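Local structure of regulatory protein BlaR1 (Bacillus licheniformis, 1NRF) at residues F40-K45 with A222-F227; N163-F168 with I216-T221; V19-Y24 with Y47-R52. The protein probably senses beta-lactam antibiotics at the cell surface through acylation of its extracellular C-terminal domain, the part described here, and relays the signal to the cytoplasm. All coordinates share one frame; numbering follows the deposited sequence.

Overall arrangement
All three contacts reach one mixed beta-sheet of the penicillin-binding sensor domain. Contact 3 pairs the outermost strand 18-21 with strand 46-50, which is followed across the sheet by strand 33-41, then by 225-234 and 211-220. Contact 1 joins strands 33-41 and 225-234, and contact 2 lays helix 158-170 against strand 211-220. Centres of contacts 1 and 2 are about 9 Å apart, those of 1 and 3 about 16 Å, those of 2 and 3 about 17 Å. Along the chain, contact 3 closes before contact 2 opens, contact 2 is nested within the loop closed by contact 1, and contacts 1 and 3 interleave. The sheet thus joins early and late parts of the chain into one domain.

Contact 1: F40-K45 with A222-F227; sequences FNSNRK and ADNTFF
Phe40 and Phe227 form an antiparallel hydrogen-bonded pair, with Phe40 N to Phe227 O at 2.7 Å and Phe227 N to Phe40 O at 3.1 Å, and Asn41 with Phe226 follows as a non-hydrogen-bonded pair. Beyond them the CA atoms of the two segments spread, and side chains take over the bridging. Ser42 OG donates to Thr225 O at 2.8 Å, tilted from the carbonyl plane, while the backbone bond from Ser42 N to the same oxygen is weak. The hydroxyl also lies in the plane of the Phe227 ring, at its edge. On the face carrying Phe40 and Phe227 the two side chains run side by side, and both touch Val162 of helix 158-170. This is the seam of the transpeptidase-like fold where strand 33-41, from the N-terminal part of the chain, pairs with strand 225-234, from the C-terminal part. At its end three asparagines interlock. Asn224 ND2 gives a nearly straight bond (175°) to Asn41 OD1 at 2.9 Å, in the plane of its own amide but above the carbonyl plane of Asn41. From the opposite face of that plane Arg44 N reaches the same oxygen at 3.1 Å, so OD1 is held by two donors, one of them closing the Asx motif between Asn41 and Arg44. Asn41 CG stands anti to the backbone N (chi1 -170°). The side chain runs alongside that of Phe226, with Asn41 ND2 3.4 Å from Phe226 CE1. Asn43 and Asn224 approach tip to tip with amide planes stacked 4° apart. Asn43 N donates to Asn224 OD1 at 3.2 Å, and Asp223 O, lying in the amide plane of Asn43, accepts from Asn43 ND2 at 2.8 Å.

Contact 2: N163-F168 with I216-T221; sequences NILKKF and IGYVET
In the penicillin-binding fold, helix 158-170 packs on one face of the central sheet, and Leu165 of that helix meets Ile216 and Gly217 of strand 211-220. The axes of the short helix and strand segments approach to 9.0 Å, with N-to-C directions 55° apart, and all five touching residues are buried. Leu165 CD1 does most of the touching: it lies 3.7 Å from Ile216 CB and is nearly as close to CG1 and CD1 of that isoleucine, so one methyl touches three of its atoms, the side chains crossing at a slant. Ile216 CG1 sits between its backbone N and carbonyl carbon (chi1 71°), which puts it on the side facing the leucine. The same Leu165 CD1 packs on the backbone of Gly217, 3.4 Å from Gly217 N; the backbone angles of this glycine would jam a CB against the preceding carbonyl O. The side chain of Ile216 lies about 9 Å from that of Ser63, the probable acyl-ester serine by similarity, without touching it. The second branch of the leucine turns to the next aromatic residue, Leu165 CD2 standing at the edge of the Tyr218 ring, 4.2 Å from CE2. That ring also meets Tyr169 edge-to-face, and it touches Lys184 and Ile187 of helix 177-187, while Phe168 touches Val183 and Lys184 of the same helix. One turn along from Leu165, Phe168 crosses Tyr218 at about a right angle, and Tyr218 OH lies in the plane of the Phe168 ring, at its edge, 3.8 Å from CE1.

Contact 3: V19-Y24 with Y47-R52; sequences VEYEDY and YTIYNR
Tyr21 lies side by side with Ile49, its CE1 3.6 Å from Ile49 CG1, at the edge of the mixed sheet of the penicillin-binding, transpeptidase-like domain, where strand 18-21 pairs in parallel with strand 46-50. The axes of these short strand segments come to 4.7 Å, with N-to-C directions 32° apart. The ladder runs through Glu20 N to Tyr47 O, Ile49 N to Glu20 O and Glu22 N to Ile49 O. Val19 continues the face of Tyr21 and Ile49: its CG1 meets Ile49 CD1, and its CG2 meets Tyr47 CD1 at 3.9 Å. Further along, the extended Arg52 passes the end of the tyrosine, where NE makes a weak bond to Tyr21 OH, which lies in the guanidinium plane at its edge. On the other face Glu20 OE1 accepts a weak bond from Thr48 OG1. From beyond the ladder Glu22 reaches over, its OE2 coming close to Thr48 CG2 and forming a salt bridge with Lys254, and Tyr24 OH gives a weak bond to Glu22 OE1. Tyr50 sits with CG anti to its backbone N (chi1 163°), which turns CG toward residues 22-24. Tyr24 CD2 meets Tyr50 CB at 3.3 Å; Asp23 OD2, bonded to Ser25, lies near Tyr50 CE2. A water bridges Glu22 O and Asn51 N, at 3.2 Å from each. The Tyr50 ring is sandwiched: Asn51 CB lies over the centre of one face, and Tyr24 N stands 3.4 Å above the other, offset toward the rim.

Contact 1: F40-K45 with A222-F227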
# COMPACT_ATOMS: atom_id res chain seq x y z
N PHE A 40 -5.71 -8.81 9.64
CA PHE A 40 -7.05 -8.61 10.19
C PHE A 40 -8.09 -9.55 9.60
O PHE A 40 -8.36 -9.52 8.40
CB PHE A 40 -7.50 -7.16 10.01
CG PHE A 40 -8.87 -6.87 10.58
CD1 PHE A 40 -9.97 -6.67 9.74
CD2 PHE A 40 -9.06 -6.82 11.96
CE1 PHE A 40 -11.24 -6.43 10.27
CE2 PHE A 40 -10.33 -6.58 12.50
CZ PHE A 40 -11.42 -6.38 11.65
N ASN A 41 -8.69 -10.37 10.47
CA ASN A 41 -9.73 -11.32 10.09
C ASN A 41 -11.09 -10.63 10.26
O ASN A 41 -11.54 -10.40 11.38
CB ASN A 41 -9.66 -12.56 10.98
CG ASN A 41 -10.55 -13.69 10.49
OD1 ASN A 41 -11.67 -13.46 10.03
ND2 ASN A 41 -10.06 -14.92 10.60
N SER A 42 -11.74 -10.30 9.15
CA SER A 42 -13.03 -9.61 9.17
C SER A 42 -14.11 -10.34 9.95
O SER A 42 -14.76 -9.75 10.81
CB SER A 42 -13.52 -9.37 7.74
OG SER A 42 -12.59 -8.59 7.00
N ASN A 43 -14.31 -11.61 9.62
CA ASN A 43 -15.32 -12.43 10.29
C ASN A 43 -15.06 -12.58 11.78
O ASN A 43 -15.97 -12.47 12.59
CB ASN A 43 -15.39 -13.82 9.66
CG ASN A 43 -15.92 -13.80 8.25
OD1 ASN A 43 -16.45 -12.78 7.80
ND2 ASN A 43 -15.79 -14.92 7.54
N ARG A 44 -13.81 -12.85 12.13
CA ARG A 44 -13.44 -13.03 13.52
C ARG A 44 -13.12 -11.70 14.19
O ARG A 44 -12.83 -11.65 15.39
CB ARG A 44 -12.22 -13.96 13.62
CG ARG A 44 -12.46 -15.37 13.10
CD ARG A 44 -13.35 -16.20 14.03
NE ARG A 44 -12.73 -16.40 15.34
CZ ARG A 44 -11.61 -17.09 15.55
NH1 ARG A 44 -10.96 -17.64 14.53
NH2 ARG A 44 -11.13 -17.21 16.78
N LYS A 45 -13.17 -10.61 13.41
CA LYS A 45 -12.86 -9.28 13.93
C LYS A 45 -11.61 -9.40 14.80
O LYS A 45 -11.53 -8.84 15.89
CB LYS A 45 -14.01 -8.73 14.78
CG LYS A 45 -15.37 -8.73 14.09
CD LYS A 45 -16.41 -8.04 14.95
CE LYS A 45 -17.83 -8.31 14.46
NZ LYS A 45 -18.12 -7.81 13.08
N ALA A 222 -13.88 -17.02 -0.33
CA ALA A 222 -15.28 -17.18 -0.66
C ALA A 222 -16.21 -16.69 0.43
O ALA A 222 -17.33 -16.30 0.15
CB ALA A 222 -15.58 -18.65 -0.98
N ASP A 223 -15.74 -16.70 1.67
CA ASP A 223 -16.57 -16.26 2.77
C ASP A 223 -15.89 -15.29 3.74
O ASP A 223 -16.45 -14.96 4.79
CB ASP A 223 -17.09 -17.48 3.54
CG ASP A 223 -15.97 -18.35 4.08
OD1 ASP A 223 -14.83 -18.23 3.59
OD2 ASP A 223 -16.24 -19.16 4.99
N ASN A 224 -14.69 -14.83 3.39
CA ASN A 224 -13.95 -13.93 4.27
C ASN A 224 -12.97 -13.02 3.52
O ASN A 224 -12.72 -13.19 2.33
CB ASN A 224 -13.19 -14.78 5.30
CG ASN A 224 -12.97 -14.06 6.62
OD1 ASN A 224 -13.39 -12.92 6.81
ND2 ASN A 224 -12.29 -14.73 7.55
N THR A 225 -12.44 -12.03 4.22
CA THR A 225 -11.48 -11.10 3.65
C THR A 225 -10.43 -10.79 4.70
O THR A 225 -10.74 -10.40 5.83
CB THR A 225 -12.14 -9.79 3.21
OG1 THR A 225 -13.26 -10.08 2.38
CG2 THR A 225 -11.15 -8.94 2.40
N PHE A 226 -9.17 -10.97 4.32
CA PHE A 226 -8.06 -10.73 5.23
C PHE A 226 -7.29 -9.50 4.80
O PHE A 226 -6.87 -9.41 3.65
CB PHE A 226 -7.13 -11.95 5.25
CG PHE A 226 -7.76 -13.19 5.80
CD1 PHE A 226 -7.65 -13.50 7.15
CD2 PHE A 226 -8.50 -14.03 4.97
CE1 PHE A 226 -8.28 -14.64 7.68
CE2 PHE A 226 -9.15 -15.16 5.48
CZ PHE A 226 -9.03 -15.47 6.84
N PHE A 227 -7.09 -8.57 5.72
CA PHE A 227 -6.34 -7.35 5.43
C PHE A 227 -5.00 -7.46 6.13
O PHE A 227 -4.94 -7.83 7.30
CB PHE A 227 -7.10 -6.12 5.93
CG PHE A 227 -8.40 -5.88 5.21
CD1 PHE A 227 -9.58 -6.44 5.68
CD2 PHE A 227 -8.44 -5.11 4.05
CE1 PHE A 227 -10.78 -6.25 5.01
CE2 PHE A 227 -9.63 -4.91 3.37
CZ PHE A 227 -10.80 -5.48 3.85

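Contact 2: N163-F168 with I216-T221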
# COMPACT_ATOMS: atom_id res chain seq x y z
N ASN A 163 -6.45 -0.79 8.67
CA ASN A 163 -7.76 -0.22 8.94
C ASN A 163 -8.30 0.62 7.80
O ASN A 163 -9.49 0.53 7.48
CB ASN A 163 -7.74 0.61 10.24
CG ASN A 163 -7.49 -0.24 11.48
OD1 ASN A 163 -7.85 -1.42 11.52
ND2 ASN A 163 -6.89 0.35 12.50
N ILE A 164 -7.45 1.43 7.17
CA ILE A 164 -7.93 2.27 6.07
C ILE A 164 -8.10 1.45 4.79
O ILE A 164 -8.96 1.75 3.96
CB ILE A 164 -7.00 3.53 5.84
CG1 ILE A 164 -7.79 4.61 5.10
CG2 ILE A 164 -5.72 3.15 5.09
CD1 ILE A 164 -7.05 5.95 4.99
N LEU A 165 -7.31 0.39 4.62
CA LEU A 165 -7.45 -0.48 3.46
C LEU A 165 -8.84 -1.13 3.50
O LEU A 165 -9.46 -1.34 2.46
CB LEU A 165 -6.38 -1.57 3.44
CG LEU A 165 -5.13 -1.34 2.58
CD1 LEU A 165 -4.08 -2.40 2.90
CD2 LEU A 165 -5.50 -1.39 1.11
N LYS A 166 -9.34 -1.43 4.71
CA LYS A 166 -10.66 -2.04 4.87
C LYS A 166 -11.74 -1.00 4.55
O LYS A 166 -12.76 -1.32 3.91
CB LYS A 166 -10.87 -2.55 6.30
CG LYS A 166 -12.26 -3.16 6.53
CD LYS A 166 -12.47 -3.62 7.95
CE LYS A 166 -13.92 -4.03 8.22
NZ LYS A 166 -14.35 -5.27 7.52
N LYS A 167 -11.53 0.24 4.99
CA LYS A 167 -12.47 1.32 4.70
C LYS A 167 -12.57 1.53 3.18
O LYS A 167 -13.62 1.89 2.66
CB LYS A 167 -12.01 2.63 5.36
CG LYS A 167 -12.33 2.71 6.83
CD LYS A 167 -12.45 4.14 7.26
CE LYS A 167 -12.78 4.23 8.73
NZ LYS A 167 -11.69 3.64 9.56
N PHE A 168 -11.45 1.30 2.49
CA PHE A 168 -11.41 1.44 1.04
C PHE A 168 -12.17 0.28 0.38
O PHE A 168 -13.02 0.49 -0.48
CB PHE A 168 -9.96 1.44 0.56
CG PHE A 168 -9.80 0.98 -0.86
CD1 PHE A 168 -9.40 -0.33 -1.14
CD2 PHE A 168 -10.09 1.83 -1.92
CE1 PHE A 168 -9.30 -0.77 -2.45
CE2 PHE A 168 -9.99 1.39 -3.23
CZ PHE A 168 -9.59 0.09 -3.49
N ILE A 216 1.34 -4.05 1.62
CA ILE A 216 0.01 -4.03 2.19
C ILE A 216 -0.96 -4.58 1.17
O ILE A 216 -0.64 -4.67 -0.01
CB ILE A 216 -0.42 -2.58 2.57
CG1 ILE A 216 -0.68 -1.75 1.30
CG2 ILE A 216 0.68 -1.93 3.39
CD1 ILE A 216 -1.14 -0.33 1.59
N GLY A 217 -2.15 -4.95 1.63
CA GLY A 217 -3.15 -5.48 0.73
C GLY A 217 -4.12 -6.38 1.45
O GLY A 217 -4.26 -6.31 2.67
N TYR A 218 -4.80 -7.24 0.71
CA TYR A 218 -5.76 -8.14 1.32
C TYR A 218 -5.96 -9.42 0.52
O TYR A 218 -5.54 -9.53 -0.64
CB TYR A 218 -7.09 -7.40 1.53
CG TYR A 218 -7.51 -6.59 0.34
CD1 TYR A 218 -8.22 -7.17 -0.71
CD2 TYR A 218 -7.13 -5.25 0.22
CE1 TYR A 218 -8.54 -6.44 -1.86
CE2 TYR A 218 -7.45 -4.51 -0.92
CZ TYR A 218 -8.15 -5.11 -1.95
OH TYR A 218 -8.44 -4.40 -3.09
N VAL A 219 -6.56 -10.40 1.16
CA VAL A 219 -6.85 -11.67 0.52
C VAL A 219 -8.36 -11.86 0.58
O VAL A 219 -8.98 -11.76 1.64
CB VAL A 219 -6.17 -12.85 1.25
CG1 VAL A 219 -6.62 -14.17 0.63
CG2 VAL A 219 -4.65 -12.72 1.15
N GLU A 220 -8.95 -12.13 -0.58
CA GLU A 220 -10.38 -12.35 -0.63
C GLU A 220 -10.68 -13.82 -0.81
O GLU A 220 -10.24 -14.44 -1.78
CB GLU A 220 -10.99 -11.58 -1.79
CG GLU A 220 -10.57 -10.13 -1.84
CD GLU A 220 -11.01 -9.46 -3.11
OE1 GLU A 220 -12.18 -9.03 -3.18
OE2 GLU A 220 -10.19 -9.39 -4.05
N THR A 221 -11.42 -14.39 0.14
CA THR A 221 -11.82 -15.79 0.04
C THR A 221 -13.31 -15.82 -0.29
O THR A 221 -13.94 -14.78 -0.52
CB THR A 221 -11.56 -16.59 1.35
OG1 THR A 221 -12.42 -16.11 2.41
CG2 THR A 221 -10.08 -16.48 1.77

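Contact 3: V19-Y24 with Y47-R52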
# COMPACT_ATOMS: atom_id res chain seq x y z
N VAL A 19 -7.42 -8.51 19.81
CA VAL A 19 -6.07 -8.66 19.27
C VAL A 19 -5.32 -9.89 19.77
O VAL A 19 -5.46 -10.30 20.92
CB VAL A 19 -5.23 -7.39 19.57
CG1 VAL A 19 -3.83 -7.53 19.01
CG2 VAL A 19 -5.92 -6.17 18.99
N GLU A 20 -4.51 -10.46 18.88
CA GLU A 20 -3.70 -11.64 19.18
C GLU A 20 -2.26 -11.32 18.78
O GLU A 20 -2.02 -10.57 17.84
CB GLU A 20 -4.21 -12.83 18.38
CG GLU A 20 -3.49 -14.14 18.64
CD GLU A 20 -4.01 -15.27 17.74
OE1 GLU A 20 -3.82 -15.18 16.51
OE2 GLU A 20 -4.60 -16.23 18.28
N TYR A 21 -1.30 -11.88 19.51
CA TYR A 21 0.09 -11.63 19.19
C TYR A 21 0.81 -12.92 18.84
O TYR A 21 0.56 -13.96 19.44
CB TYR A 21 0.76 -10.94 20.38
CG TYR A 21 0.24 -9.55 20.62
CD1 TYR A 21 0.78 -8.46 19.93
CD2 TYR A 21 -0.82 -9.32 21.50
CE1 TYR A 21 0.27 -7.17 20.11
CE2 TYR A 21 -1.33 -8.04 21.67
CZ TYR A 21 -0.78 -6.97 20.98
OH TYR A 21 -1.28 -5.71 21.14
N GLU A 22 1.70 -12.84 17.85
CA GLU A 22 2.47 -14.00 17.43
C GLU A 22 3.88 -13.61 17.06
O GLU A 22 4.19 -12.43 16.87
CB GLU A 22 1.80 -14.69 16.25
CG GLU A 22 0.54 -15.43 16.63
CD GLU A 22 -0.08 -16.17 15.47
OE1 GLU A 22 0.65 -16.96 14.82
OE2 GLU A 22 -1.28 -15.98 15.22
N ASP A 23 4.75 -14.61 16.98
CA ASP A 23 6.15 -14.38 16.65
C ASP A 23 6.48 -14.89 15.26
O ASP A 23 6.31 -16.08 14.98
CB ASP A 23 7.04 -15.06 17.69
CG ASP A 23 8.49 -14.67 17.55
OD1 ASP A 23 9.34 -15.24 18.27
OD2 ASP A 23 8.79 -13.78 16.73
N TYR A 24 6.94 -14.00 14.39
CA TYR A 24 7.30 -14.37 13.03
C TYR A 24 8.71 -13.91 12.71
O TYR A 24 9.09 -13.82 11.54
CB TYR A 24 6.31 -13.75 12.05
CG TYR A 24 4.88 -14.14 12.29
CD1 TYR A 24 4.47 -15.47 12.22
CD2 TYR A 24 3.92 -13.17 12.56
CE1 TYR A 24 3.13 -15.82 12.40
CE2 TYR A 24 2.58 -13.51 12.75
CZ TYR A 24 2.20 -14.83 12.67
OH TYR A 24 0.87 -15.15 12.84
N TYR A 47 -7.27 -9.28 15.10
CA TYR A 47 -5.99 -8.83 14.59
C TYR A 47 -4.94 -9.80 15.07
O TYR A 47 -4.95 -10.21 16.23
CB TYR A 47 -5.60 -7.45 15.13
CG TYR A 47 -6.44 -6.29 14.66
CD1 TYR A 47 -7.46 -5.78 15.46
CD2 TYR A 47 -6.14 -5.63 13.46
CE1 TYR A 47 -8.16 -4.66 15.09
CE2 TYR A 47 -6.84 -4.49 13.09
CZ TYR A 47 -7.85 -4.01 13.91
OH TYR A 47 -8.52 -2.85 13.59
N THR A 48 -4.05 -10.19 14.17
CA THR A 48 -2.94 -11.05 14.53
C THR A 48 -1.74 -10.20 14.18
O THR A 48 -1.55 -9.85 13.01
CB THR A 48 -2.91 -12.34 13.71
OG1 THR A 48 -4.14 -13.05 13.89
CG2 THR A 48 -1.75 -13.22 14.18
N ILE A 49 -0.94 -9.84 15.18
CA ILE A 49 0.21 -9.02 14.88
C ILE A 49 1.51 -9.40 15.54
O ILE A 49 1.56 -9.80 16.70
CB ILE A 49 -0.05 -7.52 15.18
CG1 ILE A 49 -0.56 -7.35 16.61
CG2 ILE A 49 -1.05 -6.96 14.18
CD1 ILE A 49 -0.91 -5.91 16.93
N TYR A 50 2.58 -9.25 14.76
CA TYR A 50 3.93 -9.52 15.20
C TYR A 50 4.64 -8.17 15.36
O TYR A 50 4.58 -7.33 14.45
CB TYR A 50 4.66 -10.40 14.18
CG TYR A 50 6.16 -10.39 14.35
CD1 TYR A 50 6.98 -9.88 13.34
CD2 TYR A 50 6.75 -10.80 15.54
CE1 TYR A 50 8.35 -9.78 13.52
CE2 TYR A 50 8.12 -10.70 15.73
CZ TYR A 50 8.92 -10.19 14.72
OH TYR A 50 10.27 -10.06 14.91
N ASN A 51 5.30 -8.00 16.50
CA ASN A 51 6.05 -6.78 16.83
C ASN A 51 5.12 -5.58 16.93
O ASN A 51 5.04 -4.77 16.00
CB ASN A 51 7.12 -6.53 15.76
CG ASN A 51 8.15 -5.51 16.20
OD1 ASN A 51 7.91 -4.73 17.12
ND2 ASN A 51 9.29 -5.51 15.53
N ARG A 52 4.44 -5.45 18.07
CA ARG A 52 3.50 -4.36 18.29
C ARG A 52 4.07 -2.96 18.09
O ARG A 52 3.39 -2.05 17.60
CB ARG A 52 2.89 -4.46 19.69
CG ARG A 52 1.63 -3.60 19.85
CD ARG A 52 1.00 -3.67 21.23
NE ARG A 52 -0.27 -2.94 21.26
CZ ARG A 52 -0.39 -1.62 21.07
NH1 ARG A 52 0.69 -0.88 20.84
NH2 ARG A 52 -1.58 -1.04 21.10
O HOH W 1 5.48 -10.20 18.85